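Local coordinates for putative diflavin flavoprotein A 5 (Nostoc sp. PCC 7120, PDB 4FEK), which probably transfers electrons from NADH to oxygen, reducing it to water, this chain being the N-terminal metallo-beta-lactamase-like part of the modular enzyme, at residues A[5-10]-A[21-26]; A[106-112]-A[127-133]; A[209-213]-A[250-254]. Residue numbers count along the deposited sequence, not the author numbering.

The three contacts follow one another along the chain and none touches another. Contact 1 (5-10 with 21-26) and contact 2 (106-112 with 127-133) lie at the two ends of one seven-stranded mixed sheet, whose outermost strands are 8-15 and 129-132. Their centres are about 28 Å apart, on opposite sides of the chain's centre, so an antiparallel hairpin closes one edge and a parallel beta-alpha-beta unit the other. Contact 3 (209-213 with 250-254) pairs two helices at the periphery of the metallo-beta-lactamase-like domain, its centre about 32 Å from that of contact 1 and about 29 Å from that of contact 2.

Contact 1 of 3, residues A[5-10]-A[21-26]; sequences KPRDVQ and LRARSW
This is the open end of a beta hairpin, strand 8-15 with strand 18-25, at one edge of the seven-stranded sheet of the metallo-beta-lactamase-like fold. The short strand axes approach to 4.4 Å at 148°, close to antiparallel. Leu21, already within strand 18-25, places its CB 3.9 Å from Val9 CG1. Arg22 forms a hydrogen-bonded pair with Gln10: Gln10 N to Arg22 O and Arg22 N to Gln10 O both measure 2.8 Å, and Arg22 NH1 donates to Gln10 OE1, also at 2.8 Å, with Gln10 extended (chi1 t, chi2 t) and chi3 near 40°. Ala23 faces Val9 as a non-hydrogen-bonded pair, CA to CA 4.3 Å; this side of the sheet packs on helix 61-74, where Val9 meets Ala70 and Ala23 meets Phe63. Arg24 N donates to Asp8 O at 2.8 Å. The Arg24 side chain (m, t, m) lies on the opposite face, its NE 2.8 Å from Asp8 OD1 and its NH2 2.8 Å from Asp8 OD2, a bidentate salt bridge; NH1 goes on to Asp183. Ser25 OG receives a weak bond from Arg7 NE at 3.2 Å, and itself bonds the carbonyl of Ser27. At Trp26 (chi1 m, chi2 89°) the Lys5 side chain (m, t, t, t), though poorly ordered, lies over one ring face: Lys5 CD is 3.7 Å from the five-membered ring centroid, and Lys5 NZ, in a cation-pi contact, 3.9 Å from the six-membered ring centroid of Trp26.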
loop_
_atom_site.group_PDB
_atom_site.type_symbol
_atom_site.label_atom_id
_atom_site.label_comp_id
_atom_site.label_asym_id
_atom_site.label_seq_id
_atom_site.Cartn_x
_atom_site.Cartn_y
_atom_site.Cartn_z
ATOM N N LYS A 5 -5.502 16.501 17.815
ATOM C CA LYS A 5 -6.668 16.148 17.015
ATOM C C LYS A 5 -6.927 14.644 17.108
ATOM O O LYS A 5 -6.013 13.874 17.403
ATOM C CB LYS A 5 -6.458 16.555 15.553
ATOM C CG LYS A 5 -5.869 17.945 15.343
ATOM C CD LYS A 5 -5.810 18.284 13.856
ATOM C CE LYS A 5 -5.026 19.557 13.584
ATOM N NZ LYS A 5 -4.997 19.884 12.126
ATOM N N PRO A 6 -8.180 14.217 16.870
ATOM C CA PRO A 6 -8.480 12.783 16.874
ATOM C C PRO A 6 -8.105 12.133 15.541
ATOM O O PRO A 6 -7.921 12.834 14.550
ATOM C CB PRO A 6 -9.998 12.761 17.026
ATOM C CG PRO A 6 -10.433 13.994 16.309
ATOM C CD PRO A 6 -9.398 15.027 16.683
ATOM N N ARG A 7 -8.015 10.809 15.524
ATOM C CA ARG A 7 -7.795 10.067 14.286
ATOM C C ARG A 7 -9.054 10.150 13.432
ATOM O O ARG A 7 -10.166 10.090 13.950
ATOM C CB ARG A 7 -7.468 8.609 14.600
ATOM C CG ARG A 7 -6.214 8.456 15.432
ATOM C CD ARG A 7 -5.804 7.003 15.633
ATOM N NE ARG A 7 -4.537 6.960 16.353
ATOM C CZ ARG A 7 -3.996 5.867 16.874
ATOM N NH1 ARG A 7 -4.611 4.698 16.762
ATOM N NH2 ARG A 7 -2.834 5.950 17.509
ATOM N N ASP A 8 -8.888 10.306 12.127
ATOM C CA ASP A 8 -10.051 10.346 11.225
ATOM C C ASP A 8 -9.701 9.663 9.902
ATOM O O ASP A 8 -8.561 9.237 9.697
ATOM C CB ASP A 8 -10.525 11.790 10.988
ATOM C CG ASP A 8 -9.481 12.660 10.276
ATOM O OD1 ASP A 8 -8.641 12.136 9.515
ATOM O OD2 ASP A 8 -9.510 13.894 10.464
ATOM N N VAL A 9 -10.661 9.585 8.993
ATOM C CA VAL A 9 -10.372 9.049 7.674
ATOM C C VAL A 9 -10.731 10.085 6.626
ATOM O O VAL A 9 -11.818 10.650 6.633
ATOM C CB VAL A 9 -11.129 7.713 7.413
ATOM C CG1 VAL A 9 -10.840 7.205 6.004
ATOM C CG2 VAL A 9 -10.726 6.688 8.446
ATOM N N GLN A 10 -9.797 10.345 5.728
ATOM C CA GLN A 10 -9.987 11.323 4.680
ATOM C C GLN A 10 -10.256 10.558 3.377
ATOM O O GLN A 10 -9.433 9.738 2.947
ATOM C CB GLN A 10 -8.709 12.177 4.635
ATOM C CG GLN A 10 -8.663 13.338 3.698
ATOM C CD GLN A 10 -7.330 14.065 3.823
ATOM O OE1 GLN A 10 -6.277 13.431 3.955
ATOM N NE2 GLN A 10 -7.366 15.384 3.803
ATOM N N LEU A 21 -8.770 6.224 0.806
ATOM C CA LEU A 21 -9.153 6.463 2.184
ATOM C C LEU A 21 -7.861 6.594 2.976
ATOM O O LEU A 21 -7.119 5.624 3.081
ATOM C CB LEU A 21 -9.964 5.277 2.738
ATOM C CG LEU A 21 -11.425 5.159 2.281
ATOM C CD1 LEU A 21 -11.494 4.658 0.844
ATOM C CD2 LEU A 21 -12.225 4.246 3.222
ATOM N N ARG A 22 -7.566 7.787 3.491
ATOM C CA ARG A 22 -6.359 7.983 4.308
ATOM C C ARG A 22 -6.754 8.006 5.773
ATOM O O ARG A 22 -7.429 8.935 6.227
ATOM C CB ARG A 22 -5.674 9.310 3.968
ATOM C CG ARG A 22 -5.453 9.568 2.488
ATOM C CD ARG A 22 -4.924 11.001 2.329
ATOM N NE ARG A 22 -3.510 11.072 2.594
ATOM C CZ ARG A 22 -2.864 12.021 3.270
ATOM N NH1 ARG A 22 -3.469 13.057 3.827
ATOM N NH2 ARG A 22 -1.560 11.907 3.397
ATOM N N ALA A 23 -6.386 6.966 6.498
ATOM C CA ALA A 23 -6.624 6.917 7.929
ATOM C C ALA A 23 -5.503 7.719 8.540
ATOM O O ALA A 23 -4.328 7.407 8.319
ATOM C CB ALA A 23 -6.557 5.497 8.408
ATOM N N ARG A 24 -5.854 8.744 9.303
ATOM C CA ARG A 24 -4.864 9.714 9.761
ATOM C C ARG A 24 -4.656 9.658 11.258
ATOM O O ARG A 24 -5.614 9.475 12.028
ATOM C CB ARG A 24 -5.264 11.138 9.338
ATOM C CG ARG A 24 -5.435 11.303 7.842
ATOM C CD ARG A 24 -5.497 12.758 7.456
ATOM N NE ARG A 24 -6.636 13.437 8.065
ATOM C CZ ARG A 24 -6.812 14.755 8.063
ATOM N NH1 ARG A 24 -5.929 15.549 7.471
ATOM N NH2 ARG A 24 -7.873 15.279 8.665
ATOM N N SER A 25 -3.394 9.812 11.669
ATOM C CA SER A 25 -3.067 9.974 13.077
ATOM C C SER A 25 -2.034 11.091 13.291
ATOM O O SER A 25 -0.965 11.098 12.677
ATOM C CB SER A 25 -2.563 8.670 13.691
ATOM O OG SER A 25 -2.317 8.840 15.091
ATOM N N TRP A 26 -2.360 12.041 14.155
ATOM C CA TRP A 26 -1.439 13.159 14.395
ATOM C C TRP A 26 -0.275 12.806 15.331
ATOM O O TRP A 26 0.672 13.587 15.488
ATOM C CB TRP A 26 -2.215 14.391 14.875
ATOM C CG TRP A 26 -3.231 14.815 13.845
ATOM C CD1 TRP A 26 -4.530 14.390 13.739
ATOM C CD2 TRP A 26 -3.012 15.707 12.749
ATOM N NE1 TRP A 26 -5.132 14.973 12.649
ATOM C CE2 TRP A 26 -4.223 15.790 12.028
ATOM C CE3 TRP A 26 -1.909 16.444 12.307
ATOM C CZ2 TRP A 26 -4.363 16.588 10.893
ATOM C CZ3 TRP A 26 -2.050 17.240 11.182
ATOM C CH2 TRP A 26 -3.271 17.310 10.490
HETATM O O HOH W 1 -4.392 11.733 16.120
HETATM O O HOH W 2 -8.404 14.917 12.392
#

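Contact 2 of 3, residues A[106-112]-A[127-133]; sequences ITFVCSL and LNILPMR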
loop_
_atom_site.group_PDB
_atom_site.type_symbol
_atom_site.label_atom_id
_atom_site.label_comp_id
_atom_site.label_asym_id
_atom_site.label_seq_id
_atom_site.Cartn_x
_atom_site.Cartn_y
_atom_site.Cartn_z
ATOM N N ILE A 106 -15.424 -12.105 -0.251
ATOM C CA ILE A 106 -14.184 -11.520 -0.787
ATOM C C ILE A 106 -13.114 -12.544 -1.147
ATOM O O ILE A 106 -13.024 -13.624 -0.556
ATOM C CB ILE A 106 -13.549 -10.521 0.180
ATOM C CG1 ILE A 106 -13.273 -11.190 1.523
ATOM C CG2 ILE A 106 -14.434 -9.335 0.360
ATOM C CD1 ILE A 106 -12.693 -10.227 2.575
ATOM N N THR A 107 -12.291 -12.185 -2.125
ATOM C CA THR A 107 -11.121 -12.985 -2.447
ATOM C C THR A 107 -9.892 -12.158 -2.140
ATOM O O THR A 107 -9.797 -10.990 -2.521
ATOM C CB THR A 107 -11.105 -13.444 -3.917
ATOM O OG1 THR A 107 -12.174 -14.370 -4.115
ATOM C CG2 THR A 107 -9.778 -14.142 -4.250
ATOM N N PHE A 108 -8.988 -12.759 -1.385
ATOM C CA PHE A 108 -7.710 -12.147 -1.085
ATOM C C PHE A 108 -6.762 -12.326 -2.261
ATOM O O PHE A 108 -6.654 -13.417 -2.830
ATOM C CB PHE A 108 -7.128 -12.758 0.189
ATOM C CG PHE A 108 -7.854 -12.345 1.423
ATOM C CD1 PHE A 108 -8.823 -13.164 1.984
ATOM C CD2 PHE A 108 -7.610 -11.107 1.992
ATOM C CE1 PHE A 108 -9.514 -12.765 3.111
ATOM C CE2 PHE A 108 -8.293 -10.700 3.114
ATOM C CZ PHE A 108 -9.251 -11.534 3.682
ATOM N N VAL A 109 -6.100 -11.238 -2.633
ATOM C CA VAL A 109 -5.158 -11.230 -3.748
ATOM C C VAL A 109 -3.817 -10.805 -3.147
ATOM O O VAL A 109 -3.697 -9.751 -2.523
ATOM C CB VAL A 109 -5.587 -10.248 -4.859
ATOM C CG1 VAL A 109 -4.549 -10.245 -6.007
ATOM C CG2 VAL A 109 -6.969 -10.620 -5.393
ATOM N N CYS A 110 -2.826 -11.665 -3.265
ATOM C CA CYS A 110 -1.557 -11.398 -2.610
ATOM C C CYS A 110 -0.438 -12.034 -3.396
ATOM O O CYS A 110 -0.672 -12.819 -4.308
ATOM C CB CYS A 110 -1.550 -11.958 -1.178
ATOM S SG CYS A 110 -1.881 -13.754 -1.074
ATOM N N SER A 111 0.785 -11.676 -3.036
ATOM C CA SER A 111 1.927 -12.378 -3.559
ATOM C C SER A 111 1.966 -13.733 -2.855
ATOM O O SER A 111 1.581 -13.869 -1.682
ATOM C CB SER A 111 3.225 -11.586 -3.330
ATOM O OG SER A 111 4.331 -12.313 -3.853
ATOM N N LEU A 112 2.418 -14.731 -3.598
ATOM C CA LEU A 112 2.480 -16.120 -3.149
ATOM C C LEU A 112 2.982 -16.352 -1.704
ATOM O O LEU A 112 2.365 -17.118 -0.966
ATOM C CB LEU A 112 3.297 -16.929 -4.166
ATOM C CG LEU A 112 3.122 -18.440 -4.303
ATOM C CD1 LEU A 112 4.017 -19.156 -3.318
ATOM C CD2 LEU A 112 1.682 -18.841 -4.093
ATOM N N LEU A 127 -10.543 -19.820 3.320
ATOM C CA LEU A 127 -10.297 -18.546 2.657
ATOM C C LEU A 127 -10.267 -18.698 1.145
ATOM O O LEU A 127 -9.781 -19.702 0.615
ATOM C CB LEU A 127 -8.974 -17.952 3.147
ATOM C CG LEU A 127 -8.996 -16.753 4.095
ATOM C CD1 LEU A 127 -10.113 -16.835 5.125
ATOM C CD2 LEU A 127 -7.630 -16.595 4.774
ATOM N N ASN A 128 -10.810 -17.706 0.458
ATOM C CA ASN A 128 -10.616 -17.580 -0.977
ATOM C C ASN A 128 -9.363 -16.722 -1.203
ATOM O O ASN A 128 -9.335 -15.550 -0.824
ATOM C CB ASN A 128 -11.828 -16.909 -1.601
ATOM C CG ASN A 128 -13.129 -17.601 -1.231
ATOM O OD1 ASN A 128 -13.182 -18.829 -1.153
ATOM N ND2 ASN A 128 -14.177 -16.816 -0.981
ATOM N N ILE A 129 -8.317 -17.309 -1.781
ATOM C CA ILE A 129 -7.083 -16.565 -2.040
ATOM C C ILE A 129 -6.641 -16.689 -3.498
ATOM O O ILE A 129 -6.618 -17.783 -4.066
ATOM C CB ILE A 129 -5.940 -17.026 -1.111
ATOM C CG1 ILE A 129 -6.377 -16.946 0.346
ATOM C CG2 ILE A 129 -4.676 -16.196 -1.332
ATOM C CD1 ILE A 129 -5.377 -17.482 1.279
ATOM N N LEU A 130 -6.297 -15.555 -4.096
ATOM C CA LEU A 130 -5.779 -15.521 -5.454
ATOM C C LEU A 130 -4.308 -15.069 -5.428
ATOM O O LEU A 130 -4.009 -13.873 -5.398
ATOM C CB LEU A 130 -6.618 -14.568 -6.284
ATOM C CG LEU A 130 -6.298 -14.407 -7.762
ATOM C CD1 LEU A 130 -6.032 -15.758 -8.409
ATOM C CD2 LEU A 130 -7.464 -13.703 -8.432
ATOM N N PRO A 131 -3.378 -16.020 -5.400
ATOM C CA PRO A 131 -1.983 -15.546 -5.395
ATOM C C PRO A 131 -1.541 -15.013 -6.766
ATOM O O PRO A 131 -1.969 -15.518 -7.798
ATOM C CB PRO A 131 -1.185 -16.779 -4.969
ATOM C CG PRO A 131 -2.082 -17.949 -5.259
ATOM C CD PRO A 131 -3.495 -17.471 -5.156
HETATM N N MSE A 132 -0.733 -13.960 -6.775
HETATM C CA MSE A 132 -0.300 -13.382 -8.044
HETATM C C MSE A 132 1.213 -13.543 -8.198
HETATM O O MSE A 132 1.994 -13.062 -7.378
HETATM C CB MSE A 132 -0.720 -11.907 -8.169
HETATM C CG MSE A 132 -2.235 -11.676 -8.172
HETATM SE SE MSE A 132 -3.189 -12.446 -9.707
HETATM C CE MSE A 132 -4.878 -11.488 -9.536
ATOM N N ARG A 133 1.617 -14.246 -9.244
ATOM C CA ARG A 133 3.035 -14.571 -9.441
ATOM C C ARG A 133 3.710 -13.594 -10.427
ATOM O O ARG A 133 4.922 -13.624 -10.612
ATOM C CB ARG A 133 3.180 -16.035 -9.897
ATOM C CG ARG A 133 3.005 -17.075 -8.770
ATOM C CD ARG A 133 2.606 -18.490 -9.261
ATOM N NE ARG A 133 1.155 -18.575 -9.411
ATOM C CZ ARG A 133 0.345 -19.318 -8.662
ATOM N NH1 ARG A 133 0.826 -20.109 -7.710
ATOM N NH2 ARG A 133 -0.958 -19.291 -8.892
HETATM O O HOH W 3 3.746 -13.984 -5.975
#
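Two parallel strands, 107-111 and 129-132, run side by side here as the ends of a beta-alpha-beta crossover, their short axes 4.5 Å apart at closest and 21° from parallel. Ile106 comes just before the first strand, and its O takes a weak bond from Asn128 ND2 at 3.4 Å. Thr107 lies beside Asn128 and sends CG2 to within 3.8 Å of Leu130 CB. From Phe108 the ladder is regular: Phe108 N donates to Asn128 O at 2.9 Å, and Phe108 O accepts from Leu130 N at a short 2.5 Å, so the bonds from one residue go to the two neighbours of its partner Ile129, the signature of parallel pairing. Val109 turns to the other face, where its CG1 lies 3.5 Å from CG of selenomethionine Met132. Cys110 resumes the ladder, with Cys110 N to Leu130 O at 3.3 Å and Cys110 O to Met132 N at 2.7 Å, while its SG packs 3.7 Å from Ile129 CG2. At Ser111 a water joins the two strand ends: it donates to Ser111 OG (2.8 Å) and Met132 O (2.4 Å) and accepts from Leu112 N (2.8 Å). Leu112 CD2 then touches Pro131 CB at 3.6 Å. Strand 129-132 is the outermost of its sheet, strand 80-84 bonds the other edge of 107-111, helix 112-121 covers the Phe108 and Ile129 face, and Phe148 of strand 145-150 meets Val109 and Met132.

Contact 3 of 3, residues A[209-213]-A[250-254]; sequences AIHVE and SKAQK
An antiparallel helix-helix contact joins the start of helix 209-219 to the C-terminal helix 239-258, at the periphery of the domain, with its centre about 21 Å from the centre of the chain. Both segments are regular alpha-helix, with phi/psi near -60/-40 and i to i+4 bonds such as Glu213 N to Ala209 O (3.0 Å) and Lys254 N to Ser250 O (3.2 Å). The short axes approach to 9.0 Å, with 150° between their directions and a signed crossing angle of -150°. Small residues make this approach possible where it is closest: Ala209 and Ser250 bring their CA atoms to 5.0 Å, and Ala209 CB sits 3.7 Å from Ser250 O and 3.9 Å from Gln253 CB. Val212, chi1 t, places CG1 3.3 Å from Ser250 OG, a hydroxyl that bonds the carbonyl of Tyr246 within its own helix. In the metallo-beta-lactamase fold, helices flank the central pair of sheets, and these two are consistent with such an outer layer; helix 194-205 closes in beside them, through Met205 on Val212 and Phe201 on Ser250. The solvent side carries the charges. Glu213, chi1 m and chi2 t, lays CG 3.7 Å from Ser250 CB and reaches one helical turn further along the partner, where Glu213 OE1 meets Lys254 NZ at 2.6 Å in a salt bridge. Lys254 (m, t, m, t) points its chain back over helix 209-219, so that its CD also lies 3.6 Å from Ile210 CG2.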
loop_
_atom_site.group_PDB
_atom_site.type_symbol
_atom_site.label_atom_id
_atom_site.label_comp_id
_atom_site.label_asym_id
_atom_site.label_seq_id
_atom_site.Cartn_x
_atom_site.Cartn_y
_atom_site.Cartn_z
ATOM N N ALA A 209 18.792 -2.038 0.450
ATOM C CA ALA A 209 19.066 -1.254 -0.758
ATOM C C ALA A 209 19.151 -2.043 -2.078
ATOM O O ALA A 209 18.656 -1.571 -3.105
ATOM C CB ALA A 209 20.319 -0.388 -0.567
ATOM N N ILE A 210 19.785 -3.221 -2.083
ATOM C CA ILE A 210 19.828 -3.987 -3.336
ATOM C C ILE A 210 18.422 -4.419 -3.784
ATOM O O ILE A 210 18.147 -4.503 -4.976
ATOM C CB ILE A 210 20.743 -5.230 -3.284
ATOM C CG1 ILE A 210 20.299 -6.172 -2.172
ATOM C CG2 ILE A 210 22.229 -4.817 -3.154
ATOM C CD1 ILE A 210 20.946 -7.545 -2.251
ATOM N N HIS A 211 17.537 -4.689 -2.832
ATOM C CA HIS A 211 16.161 -4.994 -3.212
ATOM C C HIS A 211 15.393 -3.764 -3.670
ATOM O O HIS A 211 14.532 -3.873 -4.534
ATOM C CB HIS A 211 15.418 -5.709 -2.092
ATOM C CG HIS A 211 15.854 -7.123 -1.910
ATOM N ND1 HIS A 211 16.941 -7.463 -1.139
ATOM C CD2 HIS A 211 15.373 -8.278 -2.428
ATOM C CE1 HIS A 211 17.106 -8.776 -1.176
ATOM N NE2 HIS A 211 16.163 -9.295 -1.940
ATOM N N VAL A 212 15.684 -2.598 -3.097
ATOM C CA VAL A 212 15.047 -1.370 -3.599
ATOM C C VAL A 212 15.408 -1.143 -5.063
ATOM O O VAL A 212 14.557 -0.789 -5.874
ATOM C CB VAL A 212 15.482 -0.162 -2.768
ATOM C CG1 VAL A 212 14.934 1.132 -3.356
ATOM C CG2 VAL A 212 15.047 -0.366 -1.335
ATOM N N GLU A 213 16.682 -1.361 -5.396
ATOM C CA GLU A 213 17.154 -1.217 -6.774
ATOM C C GLU A 213 16.435 -2.177 -7.706
ATOM O O GLU A 213 16.067 -1.800 -8.816
ATOM C CB GLU A 213 18.682 -1.432 -6.883
ATOM C CG GLU A 213 19.515 -0.387 -6.152
ATOM C CD GLU A 213 21.023 -0.515 -6.407
ATOM O OE1 GLU A 213 21.529 -1.650 -6.624
ATOM O OE2 GLU A 213 21.704 0.539 -6.389
ATOM N N SER A 250 19.874 4.594 -2.763
ATOM C CA SER A 250 20.197 3.162 -2.756
ATOM C C SER A 250 21.654 2.870 -3.127
ATOM O O SER A 250 22.308 2.060 -2.472
ATOM C CB SER A 250 19.265 2.378 -3.674
ATOM O OG SER A 250 17.944 2.390 -3.153
ATOM N N LYS A 251 22.165 3.500 -4.175
ATOM C CA LYS A 251 23.552 3.219 -4.528
ATOM C C LYS A 251 24.516 3.715 -3.450
ATOM O O LYS A 251 25.500 3.053 -3.168
ATOM C CB LYS A 251 23.927 3.686 -5.949
ATOM C CG LYS A 251 23.827 5.168 -6.242
ATOM C CD LYS A 251 24.539 5.470 -7.572
ATOM C CE LYS A 251 24.242 6.861 -8.101
ATOM N NZ LYS A 251 22.795 6.995 -8.471
ATOM N N ALA A 252 24.197 4.840 -2.813
ATOM C CA ALA A 252 24.982 5.332 -1.675
ATOM C C ALA A 252 25.049 4.351 -0.501
ATOM O O ALA A 252 26.110 4.135 0.095
ATOM C CB ALA A 252 24.434 6.657 -1.198
ATOM N N GLN A 253 23.897 3.786 -0.156
ATOM C CA GLN A 253 23.782 2.864 0.951
ATOM C C GLN A 253 24.633 1.631 0.714
ATOM O O GLN A 253 25.210 1.063 1.652
ATOM C CB GLN A 253 22.304 2.479 1.127
ATOM C CG GLN A 253 22.030 1.644 2.341
ATOM C CD GLN A 253 22.495 2.308 3.624
ATOM O OE1 GLN A 253 23.084 1.656 4.480
ATOM N NE2 GLN A 253 22.239 3.606 3.760
ATOM N N LYS A 254 24.685 1.203 -0.541
ATOM C CA LYS A 254 25.492 0.047 -0.922
ATOM C C LYS A 254 26.959 0.268 -0.619
ATOM O O LYS A 254 27.673 -0.680 -0.292
ATOM C CB LYS A 254 25.307 -0.295 -2.400
ATOM C CG LYS A 254 24.060 -1.118 -2.656
ATOM C CD LYS A 254 24.160 -1.887 -3.959
ATOM C CE LYS A 254 24.276 -0.958 -5.142
ATOM N NZ LYS A 254 24.072 -1.717 -6.405
#